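Long-range contacts in putative lipoprotein (PDB 3OQQ), which is of unknown function but is probably an extracellular lipoprotein of a gut Bacteroides species, rich in beta strands and binding calcium ions: residues Gly134-Leu139 against Ala365-Leu370; Lys343-Arg348 against Val374-Thr379; Ser141-Asp146 against Asp407-Val412. One frame throughout, in Å; residues are numbered along the deposited sequence.

Interaction 1: Gly134-Leu139 against Ala365-Leu370; sequences GWPIQL and AGDTTL
P136 and L370 bring two loops together, their CA atoms 7.6 Å apart, with a cis peptide bond before P136 on one side and a type I beta turn from D367 to L370 on the other. Within the turn, OD1 of D367 accepts from T369 N, an Asx turn, and also from T369 OG1 at 2.6 Å, and the two donors come from the same face of the carboxylate plane. With OD1 so engaged, OD2 is the oxygen that faces the proline, 3.7 Å from P136 CB. The same CB packs on CD1 of L370 at 3.9 Å, so the pyrrolidine ring meets a carboxylate and a methyl together. L370 CD2 lies obliquely by the indole of W135, the two side chains crossing at about a right angle; helix 357-364 also touches both residues. P136 CB sits over the rim of one face of the same indole. Water supplies the polar link between the loops. One molecule donates to P136 O and T369 OG1; a second, also donating to P136 O, lies 2.5 Å from OD2 of D367.

Interaction 2: Lys343-Arg348 against Val374-Thr379; sequences KEIHMR and VYYSNT
Y376 lays its side chain across the backbone of strand 343-346, the edge strand of a six-stranded antiparallel sheet, and shows how a tyrosine can join a loop to a sheet margin. Its CB starts 3.4 Å from H346 O. Beyond CG, the ring lies against the strand, with H346 N 3.6 Å above its centre and I345 C over the rim of the same face. CD2 and CE2 touch H346 CB, while CE1 passes I345 CA. CE2 of Y376 also comes 3.5 Å from H346 CD2, but the rings of H346 and Y376 are slid apart and barely overlap. At the tip, OH donates to E344 O over 2.7 Å, from above the carbonyl plane. H346 is held by NE2 donating to E344 OE2 and ND1 bonding to N334. Farther along, R348 runs extended from CG to NE, and NE reaches S377 OG at 2.9 Å; that hydroxyl also bonds to S382 O. NH1 bonds to N92. The loop thus meets the strand in two ways: Y376 OH bonds to a main-chain carbonyl, while R348 takes S377 OG and a water in its guanidinium plane and a V374 methyl over one face.

Interaction 3: Ser141-Asp146 against Asp407-Val412; sequences SWYDED and DFTKWV. With CA (calcium ion), chain B; CA (calcium ion), chain C.
Two first torsions bring W142 and F408 together: W142 CG stands between its backbone N and carbonyl carbon (chi1 62°), the crowded position, while F408 CG is anti to its backbone N (chi1 -177°). The indole and phenyl side chains cross at about a right angle, with CH2 of W142 3.7 Å from CZ of F408. This is the packing of a short 3-10 turn, 142-144, against the start of helix 408-413; the turn lies in the loop that goes on to bind calcium through D146. F408 and V412, one turn apart, meet W142, and T409 meets Y143. V412 extends CG1 toward W142 CZ2, tip to tip at 3.8 Å, and lays CG2 over the rim of one F408 face. Y143 offers CB to the F408 edge, where CE2 is 3.6 Å away, and turns its ring across T409. There the methyl CG2 makes a CH-pi contact, 3.6 Å from the ring centroid and 11° off the normal. Y143 CD2 also lies over the centre of one face of the W142 indole. Helix 401-404 adds R402, which touches both Y143 and T409.

Past the turn, D146 binds two calcium ions. OD1 bridges them, 2.5 Å from one and 2.7 Å from the other, and OD2 holds the second while accepting from R398 N. E132, N148, D149, G186 and E397 provide further ligands, and one water binds both ions. E145 OE1 accepts from another water that is itself a calcium ligand, a second-shell role. Apolar contacts thus join the turn to helix 408-413, backbone bonds to R402 and F401 also hold it, and D146 contributes carboxylate oxygens to a site completed by carboxylates, neutral oxygens and water.

Overall arrangement
From the N terminus, the chain leaves strand 122-131 and enters one loop that supplies 134-139 to interaction 1 and then 141-146 to interaction 3, before strand 150-161. Only after most of the strands does 343-348 follow, on the edge of the six-stranded sheet. Helix 357-364 leads into 365-370, which closes interaction 1, and then 374-379 closes interaction 2, so these two cross. Interaction 3 closes last; it crosses interaction 1 and encloses interaction 2. Interactions 1 and 2 join directly through T369 O with T379 N and W135 O with K343 NZ, and interactions 1 and 3 through L139 N with E145 OE2. Together they tie the calcium-binding loop to the sheet edge through 365-379, and to helix 408-413.

Interaction 1: Gly134-Leu139 against Ala365-Leu370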
loop_
_atom_site.group_PDB
_atom_site.type_symbol
_atom_site.label_atom_id
_atom_site.label_comp_id
_atom_site.label_asym_id
_atom_site.label_seq_id
_atom_site.Cartn_x
_atom_site.Cartn_y
_atom_site.Cartn_z
ATOM N N GLY A 134 8.929 11.385 14.621
ATOM C CA GLY A 134 9.240 12.598 15.367
ATOM C C GLY A 134 8.464 13.857 15.075
ATOM O O GLY A 134 8.637 14.831 15.816
ATOM N N TRP A 135 7.625 13.876 14.006
ATOM C CA TRP A 135 6.813 15.046 13.636
ATOM C C TRP A 135 6.211 15.710 14.897
ATOM O O TRP A 135 5.672 14.989 15.730
ATOM C CB TRP A 135 5.687 14.643 12.635
ATOM C CG TRP A 135 4.768 15.770 12.277
ATOM C CD1 TRP A 135 5.022 16.779 11.385
ATOM C CD2 TRP A 135 3.546 16.123 12.947
ATOM N NE1 TRP A 135 3.991 17.698 11.407
ATOM C CE2 TRP A 135 3.075 17.318 12.358
ATOM C CE3 TRP A 135 2.754 15.496 13.927
ATOM C CZ2 TRP A 135 1.873 17.926 12.759
ATOM C CZ3 TRP A 135 1.570 16.103 14.332
ATOM C CH2 TRP A 135 1.139 17.300 13.749
ATOM N N PRO A 136 6.311 17.050 15.112
ATOM C CA PRO A 136 6.818 18.091 14.206
ATOM C C PRO A 136 8.333 18.343 14.283
ATOM O O PRO A 136 8.779 19.332 13.724
ATOM C CB PRO A 136 6.015 19.323 14.650
ATOM C CG PRO A 136 5.864 19.132 16.111
ATOM C CD PRO A 136 5.675 17.655 16.303
ATOM N N ILE A 137 9.119 17.443 14.912
ATOM C CA ILE A 137 10.573 17.577 15.019
ATOM C C ILE A 137 11.261 16.740 13.930
ATOM O O ILE A 137 10.844 15.604 13.663
ATOM C CB ILE A 137 11.082 17.198 16.440
ATOM C CG1 ILE A 137 10.431 18.102 17.513
ATOM C CG2 ILE A 137 12.648 17.263 16.523
ATOM C CD1 ILE A 137 10.570 17.592 18.912
ATOM N N GLN A 138 12.314 17.303 13.325
ATOM C CA GLN A 138 13.108 16.665 12.269
ATOM C C GLN A 138 14.466 17.320 12.129
ATOM O O GLN A 138 14.587 18.524 12.354
ATOM C CB GLN A 138 12.385 16.765 10.925
ATOM C CG GLN A 138 12.581 15.538 10.028
ATOM C CD GLN A 138 11.674 15.556 8.810
ATOM O OE1 GLN A 138 11.241 16.606 8.339
ATOM N NE2 GLN A 138 11.449 14.402 8.216
ATOM N N LEU A 139 15.484 16.551 11.711
ATOM C CA LEU A 139 16.798 17.131 11.443
ATOM C C LEU A 139 16.681 18.084 10.246
ATOM O O LEU A 139 15.864 17.817 9.359
ATOM C CB LEU A 139 17.831 16.009 11.138
ATOM C CG LEU A 139 18.296 15.154 12.315
ATOM C CD1 LEU A 139 18.855 13.816 11.836
ATOM C CD2 LEU A 139 19.319 15.900 13.174
ATOM N N ALA A 365 -0.062 25.489 14.453
ATOM C CA ALA A 365 -0.373 26.927 14.499
ATOM C C ALA A 365 0.836 27.809 14.861
ATOM O O ALA A 365 1.166 28.747 14.106
ATOM C CB ALA A 365 -1.529 27.193 15.456
ATOM N N GLY A 366 1.511 27.498 15.967
ATOM C CA GLY A 366 2.653 28.315 16.378
ATOM C C GLY A 366 4.023 27.917 15.860
ATOM O O GLY A 366 5.015 28.560 16.217
ATOM N N ASP A 367 4.095 26.913 14.963
ATOM C CA ASP A 367 5.368 26.367 14.490
ATOM C C ASP A 367 5.886 26.983 13.175
ATOM O O ASP A 367 5.433 26.646 12.078
ATOM C CB ASP A 367 5.224 24.855 14.351
ATOM C CG ASP A 367 6.524 24.086 14.436
ATOM O OD1 ASP A 367 7.578 24.641 14.019
ATOM O OD2 ASP A 367 6.494 22.935 14.923
ATOM N N THR A 368 6.927 27.806 13.301
ATOM C CA THR A 368 7.560 28.522 12.203
ATOM C C THR A 368 8.348 27.605 11.283
ATOM O O THR A 368 8.625 28.012 10.149
ATOM C CB THR A 368 8.465 29.629 12.740
ATOM O OG1 THR A 368 9.562 29.050 13.437
ATOM C CG2 THR A 368 7.721 30.627 13.635
ATOM N N THR A 369 8.738 26.390 11.771
ATOM C CA THR A 369 9.520 25.397 11.015
ATOM C C THR A 369 8.631 24.597 10.040
ATOM O O THR A 369 9.168 23.907 9.175
ATOM C CB THR A 369 10.273 24.420 11.962
ATOM O OG1 THR A 369 9.353 23.482 12.547
ATOM C CG2 THR A 369 11.076 25.128 13.038
ATOM N N LEU A 370 7.288 24.679 10.184
ATOM C CA LEU A 370 6.370 23.908 9.339
ATOM C C LEU A 370 5.722 24.748 8.249
ATOM O O LEU A 370 5.375 25.898 8.490
ATOM C CB LEU A 370 5.275 23.248 10.188
ATOM C CG LEU A 370 5.690 22.322 11.335
ATOM C CD1 LEU A 370 4.475 21.984 12.190
ATOM C CD2 LEU A 370 6.365 21.018 10.814
HETATM O O HOH W 1 9.995 20.819 11.842
HETATM O O HOH W 2 8.656 21.768 15.559
#

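Interaction 2: Lys343-Arg348 against Val374-Thr379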
loop_
_atom_site.group_PDB
_atom_site.type_symbol
_atom_site.label_atom_id
_atom_site.label_comp_id
_atom_site.label_asym_id
_atom_site.label_seq_id
_atom_site.Cartn_x
_atom_site.Cartn_y
_atom_site.Cartn_z
ATOM N N LYS A 343 -0.740 11.335 18.773
ATOM C CA LYS A 343 -0.238 12.159 17.685
ATOM C C LYS A 343 -0.241 11.315 16.383
ATOM O O LYS A 343 0.251 10.189 16.371
ATOM C CB LYS A 343 1.165 12.639 18.032
ATOM C CG LYS A 343 1.600 13.919 17.372
ATOM C CD LYS A 343 3.112 13.997 17.342
ATOM C CE LYS A 343 3.753 14.241 18.686
ATOM N NZ LYS A 343 5.204 13.956 18.637
ATOM N N GLU A 344 -0.835 11.851 15.321
ATOM C CA GLU A 344 -1.027 11.206 14.029
ATOM C C GLU A 344 -0.115 11.842 12.991
ATOM O O GLU A 344 -0.104 13.069 12.845
ATOM C CB GLU A 344 -2.511 11.372 13.652
ATOM C CG GLU A 344 -3.091 10.389 12.662
ATOM C CD GLU A 344 -4.476 10.823 12.227
ATOM O OE1 GLU A 344 -5.455 10.512 12.938
ATOM O OE2 GLU A 344 -4.572 11.563 11.224
ATOM N N ILE A 345 0.682 11.008 12.291
ATOM C CA ILE A 345 1.637 11.473 11.281
ATOM C C ILE A 345 1.247 10.897 9.918
ATOM O O ILE A 345 0.980 9.721 9.813
ATOM C CB ILE A 345 3.102 11.096 11.693
ATOM C CG1 ILE A 345 3.398 11.555 13.142
ATOM C CG2 ILE A 345 4.164 11.649 10.696
ATOM C CD1 ILE A 345 4.662 10.951 13.810
ATOM N N HIS A 346 1.196 11.739 8.887
ATOM C CA HIS A 346 0.932 11.326 7.509
ATOM C C HIS A 346 2.148 11.728 6.659
ATOM O O HIS A 346 3.012 12.468 7.138
ATOM C CB HIS A 346 -0.360 11.992 6.986
ATOM C CG HIS A 346 -1.609 11.546 7.690
ATOM N ND1 HIS A 346 -2.558 10.804 7.042
ATOM C CD2 HIS A 346 -2.024 11.773 8.959
ATOM C CE1 HIS A 346 -3.528 10.604 7.922
ATOM N NE2 HIS A 346 -3.243 11.157 9.094
HETATM N N MSE A 347 2.195 11.296 5.395
HETATM C CA MSE A 347 3.272 11.722 4.488
HETATM C C MSE A 347 2.990 13.152 3.992
HETATM O O MSE A 347 1.873 13.638 4.133
HETATM C CB MSE A 347 3.402 10.766 3.300
HETATM C CG MSE A 347 3.665 9.329 3.736
HETATM SE SE MSE A 347 3.946 8.110 2.274
HETATM C CE MSE A 347 2.159 8.093 1.560
ATOM N N ARG A 348 4.009 13.824 3.413
ATOM C CA ARG A 348 3.859 15.184 2.901
ATOM C C ARG A 348 2.675 15.303 1.943
ATOM O O ARG A 348 2.533 14.484 1.028
ATOM C CB ARG A 348 5.151 15.609 2.185
ATOM C CG ARG A 348 5.121 17.037 1.733
ATOM C CD ARG A 348 6.389 17.436 1.004
ATOM N NE ARG A 348 6.401 18.881 0.761
ATOM C CZ ARG A 348 5.969 19.467 -0.351
ATOM N NH1 ARG A 348 5.482 18.741 -1.348
ATOM N NH2 ARG A 348 6.022 20.783 -0.474
ATOM N N VAL A 374 1.289 23.246 3.121
ATOM C CA VAL A 374 1.462 21.823 2.781
ATOM C C VAL A 374 1.329 20.989 4.065
ATOM O O VAL A 374 1.995 21.297 5.070
ATOM C CB VAL A 374 2.820 21.571 2.076
ATOM C CG1 VAL A 374 3.015 20.092 1.758
ATOM C CG2 VAL A 374 2.958 22.424 0.800
ATOM N N TYR A 375 0.490 19.930 4.033
ATOM C CA TYR A 375 0.349 19.039 5.203
ATOM C C TYR A 375 1.649 18.295 5.513
ATOM O O TYR A 375 2.308 17.826 4.588
ATOM C CB TYR A 375 -0.744 17.987 4.977
ATOM C CG TYR A 375 -2.162 18.501 4.969
ATOM C CD1 TYR A 375 -2.726 19.058 6.111
ATOM C CD2 TYR A 375 -2.982 18.314 3.861
ATOM C CE1 TYR A 375 -4.052 19.495 6.125
ATOM C CE2 TYR A 375 -4.318 18.721 3.871
ATOM C CZ TYR A 375 -4.854 19.290 5.013
ATOM O OH TYR A 375 -6.172 19.676 5.024
ATOM N N TYR A 376 1.974 18.143 6.813
ATOM C CA TYR A 376 3.114 17.385 7.325
ATOM C C TYR A 376 4.441 17.634 6.549
ATOM O O TYR A 376 5.113 16.695 6.109
ATOM C CB TYR A 376 2.755 15.890 7.330
ATOM C CG TYR A 376 1.665 15.551 8.327
ATOM C CD1 TYR A 376 1.948 15.432 9.687
ATOM C CD2 TYR A 376 0.352 15.346 7.910
ATOM C CE1 TYR A 376 0.947 15.112 10.609
ATOM C CE2 TYR A 376 -0.659 15.040 8.823
ATOM C CZ TYR A 376 -0.356 14.913 10.170
ATOM O OH TYR A 376 -1.352 14.579 11.058
ATOM N N SER A 377 4.850 18.899 6.434
ATOM C CA SER A 377 6.092 19.195 5.714
ATOM C C SER A 377 6.780 20.373 6.304
ATOM O O SER A 377 6.101 21.360 6.584
ATOM C CB SER A 377 5.797 19.456 4.243
ATOM O OG SER A 377 6.991 19.601 3.498
ATOM N N ASN A 378 8.136 20.318 6.466
ATOM C CA ASN A 378 8.836 21.493 6.995
ATOM C C ASN A 378 8.880 22.580 5.892
ATOM O O ASN A 378 8.408 22.333 4.776
ATOM C CB ASN A 378 10.224 21.153 7.611
ATOM C CG ASN A 378 11.383 20.913 6.665
ATOM O OD1 ASN A 378 11.269 20.976 5.434
ATOM N ND2 ASN A 378 12.522 20.551 7.227
ATOM N N THR A 379 9.401 23.778 6.198
ATOM C CA THR A 379 9.402 24.901 5.251
ATOM C C THR A 379 10.305 24.654 4.017
ATOM O O THR A 379 10.185 25.383 3.017
ATOM C CB THR A 379 9.787 26.212 5.953
ATOM O OG1 THR A 379 11.062 26.037 6.572
ATOM C CG2 THR A 379 8.765 26.634 6.986
HETATM O O HOH W 3 5.260 14.089 6.161
HETATM O O HOH W 4 6.699 22.079 1.968
#

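Interaction 3: Ser141-Asp146 against Asp407-Val412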
loop_
_atom_site.group_PDB
_atom_site.type_symbol
_atom_site.label_atom_id
_atom_site.label_comp_id
_atom_site.label_asym_id
_atom_site.label_seq_id
_atom_site.Cartn_x
_atom_site.Cartn_y
_atom_site.Cartn_z
ATOM N N SER A 141 18.740 18.337 7.843
ATOM C CA SER A 141 18.963 17.372 6.755
ATOM C C SER A 141 18.057 16.207 7.100
ATOM O O SER A 141 18.474 15.246 7.757
ATOM C CB SER A 141 20.435 16.984 6.635
ATOM O OG SER A 141 21.235 18.136 6.430
ATOM N N TRP A 142 16.761 16.369 6.775
ATOM C CA TRP A 142 15.718 15.417 7.138
ATOM C C TRP A 142 16.009 13.992 6.656
ATOM O O TRP A 142 15.590 13.051 7.303
ATOM C CB TRP A 142 14.342 15.901 6.659
ATOM C CG TRP A 142 14.202 16.041 5.171
ATOM C CD1 TRP A 142 14.329 17.187 4.442
ATOM C CD2 TRP A 142 13.780 15.017 4.250
ATOM N NE1 TRP A 142 14.011 16.945 3.127
ATOM C CE2 TRP A 142 13.681 15.618 2.978
ATOM C CE3 TRP A 142 13.472 13.645 4.383
ATOM C CZ2 TRP A 142 13.301 14.898 1.837
ATOM C CZ3 TRP A 142 13.115 12.923 3.249
ATOM C CH2 TRP A 142 13.055 13.545 1.990
ATOM N N TYR A 143 16.790 13.830 5.589
ATOM C CA TYR A 143 17.113 12.497 5.073
ATOM C C TYR A 143 18.315 11.874 5.829
ATOM O O TYR A 143 18.808 10.831 5.436
ATOM C CB TYR A 143 17.331 12.535 3.557
ATOM C CG TYR A 143 17.905 13.839 3.058
ATOM C CD1 TYR A 143 19.205 14.223 3.383
ATOM C CD2 TYR A 143 17.158 14.685 2.247
ATOM C CE1 TYR A 143 19.746 15.418 2.908
ATOM C CE2 TYR A 143 17.694 15.877 1.760
ATOM C CZ TYR A 143 18.988 16.240 2.095
ATOM O OH TYR A 143 19.500 17.435 1.650
ATOM N N ASP A 144 18.738 12.496 6.939
ATOM C CA ASP A 144 19.737 11.996 7.878
ATOM C C ASP A 144 19.004 11.161 8.967
ATOM O O ASP A 144 19.637 10.487 9.781
ATOM C CB ASP A 144 20.562 13.142 8.492
ATOM C CG ASP A 144 21.861 13.426 7.749
ATOM O OD1 ASP A 144 22.344 12.529 7.023
ATOM O OD2 ASP A 144 22.425 14.506 7.946
ATOM N N GLU A 145 17.653 11.209 8.961
ATOM C CA GLU A 145 16.795 10.365 9.810
ATOM C C GLU A 145 16.890 8.953 9.258
ATOM O O GLU A 145 17.275 8.807 8.094
ATOM C CB GLU A 145 15.318 10.860 9.811
ATOM C CG GLU A 145 15.091 12.278 10.333
ATOM C CD GLU A 145 15.359 12.585 11.795
ATOM O OE1 GLU A 145 15.948 11.739 12.503
ATOM O OE2 GLU A 145 15.011 13.708 12.222
ATOM N N ASP A 146 16.561 7.914 10.060
ATOM C CA ASP A 146 16.705 6.537 9.590
ATOM C C ASP A 146 15.477 5.997 8.796
ATOM O O ASP A 146 15.618 4.994 8.080
ATOM C CB ASP A 146 17.104 5.569 10.739
ATOM C CG ASP A 146 16.233 5.480 11.991
ATOM O OD1 ASP A 146 15.143 6.098 12.018
ATOM O OD2 ASP A 146 16.639 4.789 12.939
ATOM N N ASP A 407 21.763 7.343 -3.709
ATOM C CA ASP A 407 21.172 8.129 -4.802
ATOM C C ASP A 407 19.864 8.836 -4.390
ATOM O O ASP A 407 19.261 9.530 -5.221
ATOM C CB ASP A 407 20.935 7.239 -6.008
ATOM C CG ASP A 407 22.238 6.771 -6.622
ATOM O OD1 ASP A 407 23.251 7.485 -6.475
ATOM O OD2 ASP A 407 22.237 5.707 -7.249
ATOM N N PHE A 408 19.421 8.658 -3.120
ATOM C CA PHE A 408 18.174 9.253 -2.609
ATOM C C PHE A 408 18.161 10.782 -2.751
ATOM O O PHE A 408 17.216 11.306 -3.342
ATOM C CB PHE A 408 17.911 8.866 -1.138
ATOM C CG PHE A 408 16.610 9.381 -0.540
ATOM C CD1 PHE A 408 15.379 8.925 -1.004
ATOM C CD2 PHE A 408 16.619 10.306 0.499
ATOM C CE1 PHE A 408 14.185 9.387 -0.443
ATOM C CE2 PHE A 408 15.425 10.746 1.072
ATOM C CZ PHE A 408 14.217 10.274 0.608
ATOM N N THR A 409 19.182 11.495 -2.210
ATOM C CA THR A 409 19.165 12.979 -2.255
ATOM C C THR A 409 19.217 13.490 -3.691
ATOM O O THR A 409 18.606 14.523 -3.974
ATOM C CB THR A 409 20.244 13.634 -1.386
ATOM O OG1 THR A 409 21.509 13.360 -1.965
ATOM C CG2 THR A 409 20.199 13.143 0.070
ATOM N N LYS A 410 19.864 12.736 -4.601
ATOM C CA LYS A 410 19.916 13.098 -6.030
ATOM C C LYS A 410 18.496 13.154 -6.613
ATOM O O LYS A 410 18.171 14.083 -7.338
ATOM C CB LYS A 410 20.795 12.127 -6.832
ATOM C CG LYS A 410 22.283 12.408 -6.700
ATOM C CD LYS A 410 23.106 11.311 -7.374
ATOM C CE LYS A 410 24.584 11.539 -7.207
ATOM N NZ LYS A 410 25.377 10.357 -7.648
ATOM N N TRP A 411 17.666 12.170 -6.274
ATOM C CA TRP A 411 16.265 12.098 -6.670
ATOM C C TRP A 411 15.458 13.205 -5.969
ATOM O O TRP A 411 14.686 13.920 -6.631
ATOM C CB TRP A 411 15.715 10.726 -6.318
ATOM C CG TRP A 411 14.248 10.541 -6.579
ATOM C CD1 TRP A 411 13.656 10.311 -7.788
ATOM C CD2 TRP A 411 13.221 10.378 -5.591
ATOM N NE1 TRP A 411 12.313 10.089 -7.622
ATOM C CE2 TRP A 411 12.018 10.109 -6.280
ATOM C CE3 TRP A 411 13.212 10.388 -4.181
ATOM C CZ2 TRP A 411 10.809 9.870 -5.610
ATOM C CZ3 TRP A 411 12.021 10.129 -3.521
ATOM C CH2 TRP A 411 10.834 9.882 -4.233
ATOM N N VAL A 412 15.637 13.346 -4.635
ATOM C CA VAL A 412 14.928 14.374 -3.859
ATOM C C VAL A 412 15.220 15.756 -4.453
ATOM O O VAL A 412 14.286 16.454 -4.858
ATOM C CB VAL A 412 15.241 14.344 -2.332
ATOM C CG1 VAL A 412 14.622 15.565 -1.618
ATOM C CG2 VAL A 412 14.725 13.046 -1.687
HETATM CA CA CA B . 14.512 4.410 14.036
HETATM CA CA CA C . 13.770 7.891 13.148
HETATM O O HOH W 5 15.856 9.076 12.851
HETATM O O HOH W 6 14.595 6.861 15.104
HETATM O O HOH W 7 13.170 9.230 15.025
#